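Local coordinates for CHAD domain protein (Streptomyces chartreusis, PDB 6RN5), which coordinates copper ions and, through its all-helical CHAD domain, probably binds polyphosphate, combining anion and metal binding in one fold, at residues A[201-204]-A[205-209]; A[86-89]-A[90-94]; A[210-213]-A[214-218]; A[58-61]-A[62-66]. All coordinates share one frame; numbering follows the deposited sequence.

Contact 1 of 4, residues A[201-204]-A[205-209]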
ATOM      1  N   SER A 201     -41.861  17.211  14.660  1.00 34.87           N
ATOM      2  CA  SER A 201     -42.838  17.930  13.915  1.00 40.24           C
ATOM      3  C   SER A 201     -42.225  18.283  12.546  1.00 35.36           C
ATOM      4  O   SER A 201     -42.913  18.315  11.550  1.00 35.11           O
ATOM      5  CB  SER A 201     -43.310  19.137  14.727  1.00 40.79           C
ATOM      6  OG  SER A 201     -42.322  20.114  14.642  1.00 48.08           O
ATOM      7  N   ARG A 202     -40.912  18.416  12.480  1.00 36.76           N
ATOM      8  CA  ARG A 202     -40.249  18.643  11.199  1.00 36.73           C
ATOM      9  C   ARG A 202     -40.465  17.495  10.262  1.00 35.40           C
ATOM     10  O   ARG A 202     -40.812  17.679   9.114  1.00 33.99           O
ATOM     11  CB  ARG A 202     -38.759  18.803  11.382  1.00 42.74           C
ATOM     12  CG  ARG A 202     -38.112  19.457  10.175  1.00 44.53           C
ATOM     13  CD  ARG A 202     -36.605  19.468  10.346  1.00 44.95           C
ATOM     14  NE  ARG A 202     -35.933  19.839   9.121  1.00 44.16           N
ATOM     15  CZ  ARG A 202     -34.612  19.959   8.965  1.00 46.66           C
ATOM     16  NH1 ARG A 202     -33.773  19.735   9.967  1.00 50.06           N
ATOM     17  NH2 ARG A 202     -34.126  20.313   7.786  1.00 44.81           N
ATOM     18  N   PHE A 203     -40.257  16.294  10.762  1.00 33.23           N
ATOM     19  CA  PHE A 203     -40.485  15.144   9.958  1.00 34.21           C
ATOM     20  C   PHE A 203     -41.925  14.998   9.521  1.00 36.13           C
ATOM     21  O   PHE A 203     -42.193  14.643   8.389  1.00 36.63           O
ATOM     22  CB  PHE A 203     -40.106  13.888  10.701  1.00 35.95           C
ATOM     23  CG  PHE A 203     -40.274  12.648   9.883  1.00 36.91           C
ATOM     24  CD1 PHE A 203     -39.256  12.208   9.059  1.00 44.01           C
ATOM     25  CD2 PHE A 203     -41.423  11.929   9.934  1.00 39.30           C
ATOM     26  CE1 PHE A 203     -39.408  11.064   8.282  1.00 42.56           C
ATOM     27  CE2 PHE A 203     -41.574  10.772   9.177  1.00 42.82           C
ATOM     28  CZ  PHE A 203     -40.567  10.350   8.347  1.00 42.96           C
ATOM     29  N   HIS A 204     -42.848  15.183  10.441  1.00 35.36           N
ATOM     30  CA  HIS A 204     -44.266  15.083  10.123  1.00 37.80           C
ATOM     31  C   HIS A 204     -44.687  16.043   8.993  1.00 34.88           C
ATOM     32  O   HIS A 204     -45.468  15.679   8.130  1.00 34.53           O
ATOM     33  CB  HIS A 204     -45.062  15.355  11.400  1.00 40.77           C
ATOM     34  CG  HIS A 204     -46.529  15.491  11.195  1.00 46.32           C
ATOM     35  ND1 HIS A 204     -47.362  14.398  11.010  1.00 45.92           N
ATOM     36  CD2 HIS A 204     -47.326  16.593  11.165  1.00 46.36           C
ATOM     37  CE1 HIS A 204     -48.607  14.826  10.876  1.00 42.15           C
ATOM     38  NE2 HIS A 204     -48.612  16.150  10.993  1.00 43.97           N
ATOM     39  N   ALA A 205     -44.158  17.263   8.998  1.00 34.54           N
ATOM     40  CA  ALA A 205     -44.545  18.241   8.004  1.00 34.20           C
ATOM     41  C   ALA A 205     -44.084  17.760   6.622  1.00 34.67           C
ATOM     42  O   ALA A 205     -44.855  17.832   5.660  1.00 33.25           O
ATOM     43  CB  ALA A 205     -43.909  19.594   8.317  1.00 37.28           C
ATOM     44  N   ILE A 206     -42.831  17.283   6.527  1.00 32.48           N
ATOM     45  CA  ILE A 206     -42.332  16.872   5.237  1.00 32.48           C
ATOM     46  C   ILE A 206     -43.032  15.589   4.812  1.00 32.16           C
ATOM     47  O   ILE A 206     -43.410  15.479   3.663  1.00 31.08           O
ATOM     48  CB  ILE A 206     -40.798  16.766   5.141  1.00 35.98           C
ATOM     49  CG1 ILE A 206     -40.378  16.311   3.746  1.00 36.30           C
ATOM     50  CG2 ILE A 206     -40.238  15.780   6.157  1.00 36.91           C
ATOM     51  CD1 ILE A 206     -40.792  17.243   2.621  1.00 39.19           C
ATOM     52  N   ALA A 207     -43.308  14.677   5.748  1.00 29.93           N
ATOM     53  CA  ALA A 207     -44.052  13.468   5.408  1.00 31.60           C
ATOM     54  C   ALA A 207     -45.461  13.768   4.897  1.00 35.33           C
ATOM     55  O   ALA A 207     -45.944  13.120   3.992  1.00 36.63           O
ATOM     56  CB  ALA A 207     -44.126  12.543   6.610  1.00 32.10           C
ATOM     57  N   ASP A 208     -46.113  14.757   5.508  1.00 38.84           N
ATOM     58  CA  ASP A 208     -47.431  15.239   5.079  1.00 40.33           C
ATOM     59  C   ASP A 208     -47.400  15.711   3.621  1.00 36.58           C
ATOM     60  O   ASP A 208     -48.305  15.435   2.847  1.00 36.82           O
ATOM     61  CB  ASP A 208     -47.910  16.408   5.977  1.00 44.66           C
ATOM     62  CG  ASP A 208     -48.768  15.957   7.178  1.00 52.09           C
ATOM     63  OD1 ASP A 208     -49.132  14.752   7.251  1.00 52.26           O
ATOM     64  OD2 ASP A 208     -49.074  16.833   8.057  1.00 50.76           O
ATOM     65  N   LYS A 209     -46.344  16.409   3.248  1.00 37.17           N
ATOM     66  CA  LYS A 209     -46.212  16.866   1.853  1.00 37.10           C
ATOM     67  C   LYS A 209     -45.999  15.729   0.912  1.00 34.73           C
ATOM     68  O   LYS A 209     -46.575  15.709  -0.177  1.00 35.34           O
ATOM     69  CB  LYS A 209     -45.109  17.884   1.737  1.00 36.86           C
ATOM     70  CG  LYS A 209     -45.497  19.115   2.503  1.00 36.64           C
ATOM     71  CD  LYS A 209     -44.526  20.242   2.294  1.00 45.62           C
ATOM     72  CE  LYS A 209     -44.772  21.271   3.383  1.00 54.31           C
ATOM     73  NZ  LYS A 209     -43.948  22.490   3.186  1.00 60.99           N
TER
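His204 and Asp208 sit one turn apart on the helix that runs from 201 to 213, part of the all-helical CHAD fold, and with Ala207 and Arg43 they line the pocket of a bound carbonate ion, which probably came from the crystallisation liquor. The polar framework is that of an alpha-helix. Ala205 N donates to Ser201 O at 3.0 Å and Ala207 N to Phe203 O at 2.9 Å, whereas the bond from Ile206 N to Arg202 O is weak at 3.3 Å. The apolar contact lies on the buried side: Phe203 CE2 approaches Ala207 CB obliquely at 4.0 Å, and both residues rest on Leu39 of helix 21-42. Ile206 turns its CG2 branch to Phe203 O, 3.2 Å away, and its side chain also meets helix 82-120. The remaining contact is between ring and carboxylate, whose planes are 65° apart. With CG of His204 trans to its amide nitrogen (chi1 171°), the imidazole stands where Asp208 CG lies over one of its faces, displaced toward the rim. Because the carboxylate approaches from above the ring, His204 NE2 and Asp208 OD2, though 3.0 Å apart, are not lined up for a hydrogen bond.

Contact 2 of 4, residues A[86-89]-A[90-94]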
ATOM      1  N   GLU A  86     -38.185  23.868  -3.912  1.00 51.62           N
ATOM      2  CA  GLU A  86     -37.169  24.439  -3.051  1.00 52.99           C
ATOM      3  C   GLU A  86     -37.483  24.159  -1.590  1.00 47.79           C
ATOM      4  O   GLU A  86     -36.581  23.936  -0.820  1.00 52.80           O
ATOM      5  CB  GLU A  86     -37.080  25.947  -3.290  1.00 51.67           C
ATOM      6  CG  GLU A  86     -36.516  26.322  -4.644  1.00 59.16           C
ATOM      7  CD  GLU A  86     -36.335  27.840  -4.815  1.00 65.20           C
ATOM      8  OE1 GLU A  86     -37.073  28.632  -4.167  1.00 66.91           O
ATOM      9  OE2 GLU A  86     -35.436  28.233  -5.592  1.00 60.18           O
ATOM     10  N   GLY A  87     -38.759  24.202  -1.222  1.00 47.28           N
ATOM     11  CA  GLY A  87     -39.204  23.780   0.108  1.00 48.38           C
ATOM     12  C   GLY A  87     -38.999  22.267   0.353  1.00 48.26           C
ATOM     13  O   GLY A  87     -38.507  21.881   1.410  1.00 50.26           O
ATOM     14  N   MET A  88     -39.326  21.428  -0.630  1.00 41.51           N
ATOM     15  CA  MET A  88     -39.231  19.961  -0.467  1.00 43.77           C
ATOM     16  C   MET A  88     -37.804  19.446  -0.352  1.00 44.02           C
ATOM     17  O   MET A  88     -37.532  18.581   0.475  1.00 40.71           O
ATOM     18  CB  MET A  88     -39.880  19.239  -1.642  1.00 41.92           C
ATOM     19  CG  MET A  88     -41.364  19.506  -1.852  1.00 38.01           C
ATOM     20  SD  MET A  88     -42.316  18.701  -0.567  1.00 40.54           S
ATOM     21  CE  MET A  88     -42.271  16.986  -1.076  1.00 38.13           C
ATOM     22  N   ARG A  89     -36.887  19.969  -1.173  1.00 45.50           N
ATOM     23  CA  ARG A  89     -35.576  19.284  -1.383  1.00 48.75           C
ATOM     24  C   ARG A  89     -34.693  19.168  -0.141  1.00 41.93           C
ATOM     25  O   ARG A  89     -34.256  18.071   0.188  1.00 44.67           O
ATOM     26  CB  ARG A  89     -34.750  19.928  -2.534  1.00 53.65           C
ATOM     27  CG  ARG A  89     -35.192  19.570  -3.968  1.00 51.83           C
ATOM     28  CD  ARG A  89     -34.102  19.900  -5.004  1.00 51.43           C
ATOM     29  NE  ARG A  89     -33.125  18.798  -5.093  1.00 57.99           N
ATOM     30  CZ  ARG A  89     -31.829  18.840  -4.735  1.00 57.08           C
ATOM     31  NH1 ARG A  89     -31.269  19.950  -4.250  1.00 54.87           N
ATOM     32  NH2 ARG A  89     -31.073  17.743  -4.865  1.00 54.04           N
ATOM     33  N   PRO A  90     -34.400  20.292   0.533  1.00 40.41           N
ATOM     34  CA  PRO A  90     -33.598  20.193   1.771  1.00 41.17           C
ATOM     35  C   PRO A  90     -34.277  19.372   2.865  1.00 39.86           C
ATOM     36  O   PRO A  90     -33.602  18.710   3.637  1.00 40.79           O
ATOM     37  CB  PRO A  90     -33.472  21.651   2.228  1.00 42.08           C
ATOM     38  CG  PRO A  90     -34.672  22.338   1.646  1.00 42.51           C
ATOM     39  CD  PRO A  90     -34.880  21.676   0.310  1.00 40.98           C
ATOM     40  N   GLU A  91     -35.607  19.379   2.903  1.00 40.73           N
ATOM     41  CA  GLU A  91     -36.308  18.620   3.922  1.00 35.34           C
ATOM     42  C   GLU A  91     -36.158  17.161   3.630  1.00 36.57           C
ATOM     43  O   GLU A  91     -35.854  16.374   4.506  1.00 36.89           O
ATOM     44  CB  GLU A  91     -37.764  19.029   3.980  1.00 37.96           C
ATOM     45  CG  GLU A  91     -37.974  20.397   4.568  1.00 36.76           C
ATOM     46  CD  GLU A  91     -37.268  20.542   5.911  1.00 42.68           C
ATOM     47  OE1 GLU A  91     -37.780  20.102   6.968  1.00 42.75           O
ATOM     48  OE2 GLU A  91     -36.170  21.086   5.914  1.00 44.25           O
ATOM     49  N   LEU A  92     -36.340  16.797   2.369  1.00 40.16           N
ATOM     50  CA  LEU A  92     -36.071  15.444   1.931  1.00 39.23           C
ATOM     51  C   LEU A  92     -34.616  15.021   2.142  1.00 43.15           C
ATOM     52  O   LEU A  92     -34.350  13.879   2.505  1.00 36.90           O
ATOM     53  CB  LEU A  92     -36.420  15.302   0.459  1.00 42.35           C
ATOM     54  CG  LEU A  92     -37.920  15.329   0.149  1.00 42.91           C
ATOM     55  CD1 LEU A  92     -38.164  15.547  -1.333  1.00 43.42           C
ATOM     56  CD2 LEU A  92     -38.580  14.039   0.655  1.00 42.77           C
ATOM     57  N   ALA A  93     -33.690  15.940   1.895  1.00 39.59           N
ATOM     58  CA  ALA A  93     -32.267  15.679   2.139  1.00 43.08           C
ATOM     59  C   ALA A  93     -32.014  15.456   3.641  1.00 43.83           C
ATOM     60  O   ALA A  93     -31.293  14.515   4.052  1.00 39.74           O
ATOM     61  CB  ALA A  93     -31.428  16.846   1.634  1.00 42.04           C
ATOM     62  N   TRP A  94     -32.600  16.327   4.458  1.00 40.73           N
ATOM     63  CA  TRP A  94     -32.535  16.128   5.892  1.00 38.77           C
ATOM     64  C   TRP A  94     -33.076  14.715   6.246  1.00 38.02           C
ATOM     65  O   TRP A  94     -32.488  13.997   7.021  1.00 37.01           O
ATOM     66  CB  TRP A  94     -33.258  17.249   6.633  1.00 41.49           C
ATOM     67  CG  TRP A  94     -33.382  16.954   8.097  1.00 47.95           C
ATOM     68  CD1 TRP A  94     -32.388  17.012   9.031  1.00 49.35           C
ATOM     69  CD2 TRP A  94     -34.564  16.526   8.794  1.00 46.98           C
ATOM     70  NE1 TRP A  94     -32.871  16.611  10.257  1.00 49.70           N
ATOM     71  CE2 TRP A  94     -34.207  16.330  10.144  1.00 50.34           C
ATOM     72  CE3 TRP A  94     -35.881  16.276   8.406  1.00 44.58           C
ATOM     73  CZ2 TRP A  94     -35.133  15.902  11.111  1.00 48.16           C
ATOM     74  CZ3 TRP A  94     -36.798  15.856   9.361  1.00 44.58           C
ATOM     75  CH2 TRP A  94     -36.426  15.674  10.690  1.00 43.82           C
TER
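Two rings mark this stretch: Pro90 presses against the preceding turn, its CD 3.0 Å and its CG 3.5 Å from Glu86 O, while Trp94 has Glu91 O at its edge, in plane, and forms a cation-pi pair with Arg202. The carboxylate of Glu91 is held by a salt bridge from Arg202 NE. With Glu91 CG anti to the carbonyl carbon (chi1 -72°), that methylene packs 3.5 Å from Gly87 O, and a further bend at chi2 redirects the carboxylate. Arg89 sends its guanidinium in another direction, toward helix 56-75, where NE donates to Ser70 O and the chain touches Leu73 and His74. On the buried side Met88 CB meets Leu92 CD1 at 4.1 Å. The leucine arches over the carbonyl it is bonded to, its CG 3.3 Å from Met88 O, while Leu92 N gives that oxygen a nearly straight bond of 2.9 Å. Ala93 N reaches Arg89 O at 2.8 Å, and together these two bonds resume the helical pattern after the proline. Pro90 has no N-H to offer, so Glu86 O faces methylene groups instead of a backbone donor, and the helix kinks there. This is a proline kink, within helix 82-120 of the CHAD fold, at a point where that helix packs between helices 56-75 and 201-213.

Contact 3 of 4, residues A[210-213]-A[214-218]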
ATOM      1  N   VAL A 210     -45.225  14.734   1.338  1.00 34.03           N
ATOM      2  CA  VAL A 210     -45.100  13.528   0.526  1.00 31.77           C
ATOM      3  C   VAL A 210     -46.453  12.851   0.358  1.00 35.08           C
ATOM      4  O   VAL A 210     -46.808  12.390  -0.746  1.00 33.23           O
ATOM      5  CB  VAL A 210     -44.050  12.567   1.103  1.00 33.85           C
ATOM      6  CG1 VAL A 210     -44.028  11.257   0.348  1.00 32.32           C
ATOM      7  CG2 VAL A 210     -42.678  13.244   1.039  1.00 34.88           C
ATOM      8  N   ALA A 211     -47.247  12.816   1.433  1.00 38.60           N
ATOM      9  CA  ALA A 211     -48.638  12.313   1.326  1.00 37.46           C
ATOM     10  C   ALA A 211     -49.453  13.058   0.248  1.00 36.06           C
ATOM     11  O   ALA A 211     -50.116  12.446  -0.531  1.00 37.47           O
ATOM     12  CB  ALA A 211     -49.352  12.393   2.665  1.00 40.18           C
ATOM     13  N   VAL A 212     -49.386  14.384   0.219  1.00 35.61           N
ATOM     14  CA  VAL A 212     -50.062  15.152  -0.793  1.00 36.07           C
ATOM     15  C   VAL A 212     -49.562  14.754  -2.168  1.00 36.77           C
ATOM     16  O   VAL A 212     -50.329  14.549  -3.064  1.00 37.18           O
ATOM     17  CB  VAL A 212     -49.861  16.659  -0.565  1.00 39.57           C
ATOM     18  CG1 VAL A 212     -50.378  17.462  -1.763  1.00 41.26           C
ATOM     19  CG2 VAL A 212     -50.605  17.079   0.703  1.00 40.62           C
ATOM     20  N   LEU A 213     -48.246  14.609  -2.308  1.00 41.29           N
ATOM     21  CA  LEU A 213     -47.626  14.263  -3.578  1.00 34.62           C
ATOM     22  C   LEU A 213     -48.040  12.905  -4.079  1.00 34.37           C
ATOM     23  O   LEU A 213     -47.978  12.631  -5.258  1.00 36.34           O
ATOM     24  CB  LEU A 213     -46.086  14.289  -3.418  1.00 33.40           C
ATOM     25  CG  LEU A 213     -45.210  14.012  -4.638  1.00 36.78           C
ATOM     26  CD1 LEU A 213     -45.479  15.014  -5.772  1.00 34.84           C
ATOM     27  CD2 LEU A 213     -43.733  14.055  -4.258  1.00 36.20           C
ATOM     28  N   ALA A 214     -48.391  11.989  -3.195  1.00 36.75           N
ATOM     29  CA  ALA A 214     -48.899  10.702  -3.693  1.00 37.58           C
ATOM     30  C   ALA A 214     -50.192  10.877  -4.534  1.00 35.20           C
ATOM     31  O   ALA A 214     -50.490  10.039  -5.338  1.00 38.06           O
ATOM     32  CB  ALA A 214     -49.122   9.714  -2.546  1.00 37.73           C
ATOM     33  N   SER A 215     -50.928  11.966  -4.343  1.00 39.03           N
ATOM     34  CA  SER A 215     -52.152  12.243  -5.103  1.00 45.88           C
ATOM     35  C   SER A 215     -51.957  13.325  -6.160  1.00 47.50           C
ATOM     36  O   SER A 215     -52.348  13.126  -7.274  1.00 50.51           O
ATOM     37  CB  SER A 215     -53.244  12.713  -4.146  1.00 47.09           C
ATOM     38  OG  SER A 215     -53.644  11.635  -3.332  1.00 59.42           O
ATOM     39  N   GLU A 216     -51.365  14.465  -5.792  1.00 43.62           N
ATOM     40  CA  GLU A 216     -51.228  15.602  -6.694  1.00 47.91           C
ATOM     41  C   GLU A 216     -49.779  16.043  -6.873  1.00 41.24           C
ATOM     42  O   GLU A 216     -49.061  16.247  -5.887  1.00 43.11           O
ATOM     43  CB  GLU A 216     -51.947  16.810  -6.122  1.00 57.17           C
ATOM     44  CG  GLU A 216     -53.422  16.630  -5.797  1.00 67.48           C
ATOM     45  CD  GLU A 216     -53.825  17.588  -4.690  1.00 77.91           C
ATOM     46  OE1 GLU A 216     -53.433  18.777  -4.778  1.00 85.16           O
ATOM     47  OE2 GLU A 216     -54.476  17.147  -3.712  1.00 84.12           O
ATOM     48  N   VAL A 217     -49.387  16.249  -8.127  1.00 37.05           N
ATOM     49  CA  VAL A 217     -48.059  16.715  -8.489  1.00 35.35           C
ATOM     50  C   VAL A 217     -48.187  18.141  -9.026  1.00 35.59           C
ATOM     51  O   VAL A 217     -48.931  18.354  -9.959  1.00 37.64           O
ATOM     52  CB  VAL A 217     -47.504  15.805  -9.564  1.00 34.53           C
ATOM     53  CG1 VAL A 217     -46.099  16.215  -9.936  1.00 35.00           C
ATOM     54  CG2 VAL A 217     -47.574  14.332  -9.101  1.00 36.42           C
ATOM     55  N   PRO A 218     -47.450  19.109  -8.470  1.00 37.22           N
ATOM     56  CA  PRO A 218     -47.551  20.502  -8.975  1.00 38.73           C
ATOM     57  C   PRO A 218     -46.756  20.764 -10.242  1.00 36.24           C
ATOM     58  O   PRO A 218     -45.739  21.470 -10.230  1.00 40.18           O
ATOM     59  CB  PRO A 218     -47.016  21.329  -7.793  1.00 39.34           C
ATOM     60  CG  PRO A 218     -46.036  20.407  -7.134  1.00 39.99           C
ATOM     61  CD  PRO A 218     -46.612  19.031  -7.254  1.00 38.57           C
TER
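Val212 O takes two backbone donors from the chain that follows. Glu216 N reaches it at 2.9 Å, almost straight and in the carbonyl plane. Ser215 N, also at 2.9 Å, comes from above that plane, 48° out of it, and so does not lie on a lone pair. Two residues back, Val210 O accepts from Ala214 N at 2.9 Å, and Ala214 N makes a weak second bond to Ala211 O at 3.2 Å. Mixed i+3 and i+4 bonding is the evidence that the helix is giving way to a turn. Beyond it Glu216 adopts an extended backbone (psi 133°), which swings its carbonyl back so that Glu216 O meets the hydrogen on Leu213 CA, with CA and O 3.4 Å apart. Apolar packing follows: Leu213 CD1 approaches Val217 CG2 at 4.0 Å and Pro218 CD at 4.4 Å. Trp84 of helix 82-120 touches both Leu213 and Pro218, while Val217 also rests on Ala25 and Arg29 of helix 21-42. The chemistry therefore divides in two: the N-H groups of Ala214, Ser215 and Glu216 are bonded within the turn, whereas Pro218 pairs its backbone with Asp81 and the apolar side chains join the departing loop to two neighbouring helices.

Contact 4 of 4, residues A[58-61]-A[62-66]. With SO4 (sulfate ion), chain I; SO4 (sulfate ion), chain G.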
ATOM      1  N   ALA A  58     -37.756  -0.971   6.403  1.00 53.85           N
ATOM      2  CA  ALA A  58     -38.563   0.202   6.164  1.00 52.22           C
ATOM      3  C   ALA A  58     -37.702   1.461   6.084  1.00 51.99           C
ATOM      4  O   ALA A  58     -37.943   2.319   5.233  1.00 50.29           O
ATOM      5  CB  ALA A  58     -39.603   0.350   7.256  1.00 52.58           C
ATOM      6  N   ALA A  59     -36.690   1.586   6.936  1.00 46.00           N
ATOM      7  CA  ALA A  59     -35.873   2.806   6.897  1.00 50.40           C
ATOM      8  C   ALA A  59     -35.074   2.908   5.575  1.00 48.88           C
ATOM      9  O   ALA A  59     -34.878   4.006   5.017  1.00 43.38           O
ATOM     10  CB  ALA A  59     -34.945   2.914   8.104  1.00 50.99           C
ATOM     11  N   ARG A  60     -34.624   1.766   5.071  1.00 39.15           N
ATOM     12  CA  ARG A  60     -33.936   1.782   3.826  1.00 39.43           C
ATOM     13  C   ARG A  60     -34.863   2.182   2.672  1.00 41.48           C
ATOM     14  O   ARG A  60     -34.491   2.983   1.817  1.00 39.23           O
ATOM     15  CB  ARG A  60     -33.336   0.440   3.544  1.00 39.21           C
ATOM     16  CG  ARG A  60     -32.511   0.497   2.296  1.00 41.01           C
ATOM     17  CD  ARG A  60     -31.464  -0.596   2.268  1.00 43.61           C
ATOM     18  NE  ARG A  60     -30.724  -0.405   1.039  1.00 42.67           N
ATOM     19  CZ  ARG A  60     -30.950  -1.062  -0.080  1.00 42.09           C
ATOM     20  NH1 ARG A  60     -31.853  -2.023  -0.133  1.00 43.38           N
ATOM     21  NH2 ARG A  60     -30.257  -0.750  -1.145  1.00 41.91           N
ATOM     22  N   ALA A  61     -36.069   1.637   2.676  1.00 38.94           N
ATOM     23  CA  ALA A  61     -37.102   2.012   1.695  1.00 42.21           C
ATOM     24  C   ALA A  61     -37.457   3.512   1.757  1.00 40.06           C
ATOM     25  O   ALA A  61     -37.707   4.142   0.721  1.00 40.10           O
ATOM     26  CB  ALA A  61     -38.358   1.155   1.891  1.00 38.69           C
ATOM     27  N   LEU A  62     -37.503   4.067   2.961  1.00 36.68           N
ATOM     28  CA  LEU A  62     -37.712   5.504   3.122  1.00 37.66           C
ATOM     29  C   LEU A  62     -36.560   6.290   2.508  1.00 35.50           C
ATOM     30  O   LEU A  62     -36.793   7.316   1.867  1.00 35.80           O
ATOM     31  CB  LEU A  62     -37.845   5.883   4.591  1.00 39.61           C
ATOM     32  CG  LEU A  62     -39.147   5.589   5.272  1.00 41.62           C
ATOM     33  CD1 LEU A  62     -38.910   5.769   6.759  1.00 47.03           C
ATOM     34  CD2 LEU A  62     -40.295   6.495   4.798  1.00 39.85           C
ATOM     35  N   ARG A  63     -35.321   5.832   2.710  1.00 35.08           N
ATOM     36  CA  ARG A  63     -34.163   6.496   2.082  1.00 37.90           C
ATOM     37  C   ARG A  63     -34.185   6.463   0.562  1.00 35.97           C
ATOM     38  O   ARG A  63     -33.903   7.471  -0.107  1.00 33.98           O
ATOM     39  CB  ARG A  63     -32.820   5.866   2.493  1.00 38.77           C
ATOM     40  CG  ARG A  63     -32.468   5.981   3.947  1.00 45.34           C
ATOM     41  CD  ARG A  63     -30.981   5.753   4.161  1.00 48.35           C
ATOM     42  NE  ARG A  63     -30.454   4.415   3.889  1.00 45.12           N
ATOM     43  CZ  ARG A  63     -30.595   3.353   4.694  1.00 45.47           C
ATOM     44  NH1 ARG A  63     -31.313   3.404   5.812  1.00 46.23           N
ATOM     45  NH2 ARG A  63     -30.040   2.203   4.359  1.00 46.31           N
ATOM     46  N   ARG A  64     -34.463   5.278   0.033  1.00 33.12           N
ATOM     47  CA  ARG A  64     -34.419   5.037  -1.390  1.00 31.81           C
ATOM     48  C   ARG A  64     -35.448   5.869  -2.094  1.00 32.37           C
ATOM     49  O   ARG A  64     -35.169   6.331  -3.204  1.00 31.82           O
ATOM     50  CB  ARG A  64     -34.608   3.562  -1.711  1.00 32.73           C
ATOM     51  CG  ARG A  64     -33.431   2.721  -1.239  1.00 35.76           C
ATOM     52  CD  ARG A  64     -33.535   1.277  -1.635  1.00 36.15           C
ATOM     53  NE  ARG A  64     -33.220   1.131  -3.049  1.00 40.66           N
ATOM     54  CZ  ARG A  64     -34.025   0.604  -3.975  1.00 39.51           C
ATOM     55  NH1 ARG A  64     -35.218   0.107  -3.684  1.00 40.49           N
ATOM     56  NH2 ARG A  64     -33.610   0.531  -5.212  1.00 39.80           N
ATOM     57  N   SER A  65     -36.618   6.076  -1.473  1.00 30.67           N
ATOM     58  CA  SER A  65     -37.672   6.832  -2.112  1.00 30.17           C
ATOM     59  C   SER A  65     -37.475   8.335  -1.921  1.00 30.39           C
ATOM     60  O   SER A  65     -37.675   9.094  -2.842  1.00 32.03           O
ATOM     61  CB  SER A  65     -39.050   6.377  -1.626  1.00 30.67           C
ATOM     62  OG  SER A  65     -39.174   6.508  -0.211  1.00 34.04           O
ATOM     63  N   ALA A  66     -37.100   8.755  -0.720  1.00 30.58           N
ATOM     64  CA  ALA A  66     -36.785  10.149  -0.461  1.00 32.41           C
ATOM     65  C   ALA A  66     -35.744  10.666  -1.424  1.00 32.40           C
ATOM     66  O   ALA A  66     -35.886  11.748  -1.970  1.00 33.38           O
ATOM     67  CB  ALA A  66     -36.304  10.340   0.957  1.00 29.46           C
TER
HETATM   68  S   SO4 I 408     -28.576   2.686   0.966  1.00 49.95           S
HETATM   69  O1  SO4 I 408     -29.184   3.893   1.547  1.00 48.49           O
HETATM   70  O2  SO4 I 408     -29.369   2.276  -0.246  1.00 51.40           O
HETATM   71  O3  SO4 I 408     -28.661   1.563   1.899  1.00 46.68           O
HETATM   72  O4  SO4 I 408     -27.210   2.956   0.563  1.00 43.98           O
HETATM   73  S   SO4 G 406     -30.352   2.877  -5.332  1.00 43.77           S
HETATM   74  O1  SO4 G 406     -31.344   3.400  -4.413  1.00 40.56           O
HETATM   75  O2  SO4 G 406     -31.077   2.035  -6.312  1.00 41.89           O
HETATM   76  O3  SO4 G 406     -29.355   2.059  -4.633  1.00 47.64           O
HETATM   77  O4  SO4 G 406     -29.636   4.032  -5.929  1.00 51.23           O
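Arg60 and, one turn on, the adjacent Arg63 and Arg64 form a basic, anion-binding surface on helix 56-75 of the CHAD helical fold. Arg60 and Arg63 cross at about a right angle, with guanidinium planes 58° apart. Arg60 lays its aliphatic part over one face of the Arg63 guanidinium, its CG 3.6 Å from Arg63 NH2. Both present their edges to the chain I sulfate: Arg63 NE donates to its O1 at 2.7 Å in a nearly straight bond and Arg63 NH2 to its O3 at 2.9 Å, while Arg60 NE joins the same O3 at 3.0 Å and also reaches O2. An extended chain with CG trans to the backbone nitrogen (chi1 -175°) carries Arg60 to this ion. Arg60 and Arg64 are turned otherwise. Their guanidinium planes are only 22° apart, yet it is the methylene CD of Arg64 that sits over the centre of the Arg60 group, 3.8 Å from Arg60 CZ. Arg64 is bent at chi3 and grips the chain G sulfate, Arg64 NE to its O1 at 3.2 Å and Arg64 NH2 to its O2 at 3.1 Å. Arg67, Arg68, Arg288 and Tyr289 add further bonds to the two sulfates. Both ions probably came from the crystallisation liquor, but oxyanions held by clustered arginines are consistent with a polyphosphate site. On the side facing helix 21-42 the buried Ser65, its OG between backbone N and carbonyl carbon, donates that OG to Ala61 O at 2.9 Å, an oxygen that also accepts from Ser65 N.

Overall arrangement
From the N terminus the order is contact 4 on helix 56-75, contact 2 on helix 82-120, then contacts 1 and 3 on and just after helix 201-213. Each joins adjoining segments, so none closes a long loop; they run in series, without nesting or crossing. Contact 3 takes up the chain where contact 1 ends. Tertiary packing links the groups: Lys209 CB of contact 1 lies 3.7 Å from Met88 SD of contact 2, and Leu92 CD2 of contact 2 is 4.2 Å from Val210 CG2 of contact 3. Contact 4 touches none of the others directly, although its helix packs against helix 82-120. Helix 21-42 borders contacts 1, 3 and 4.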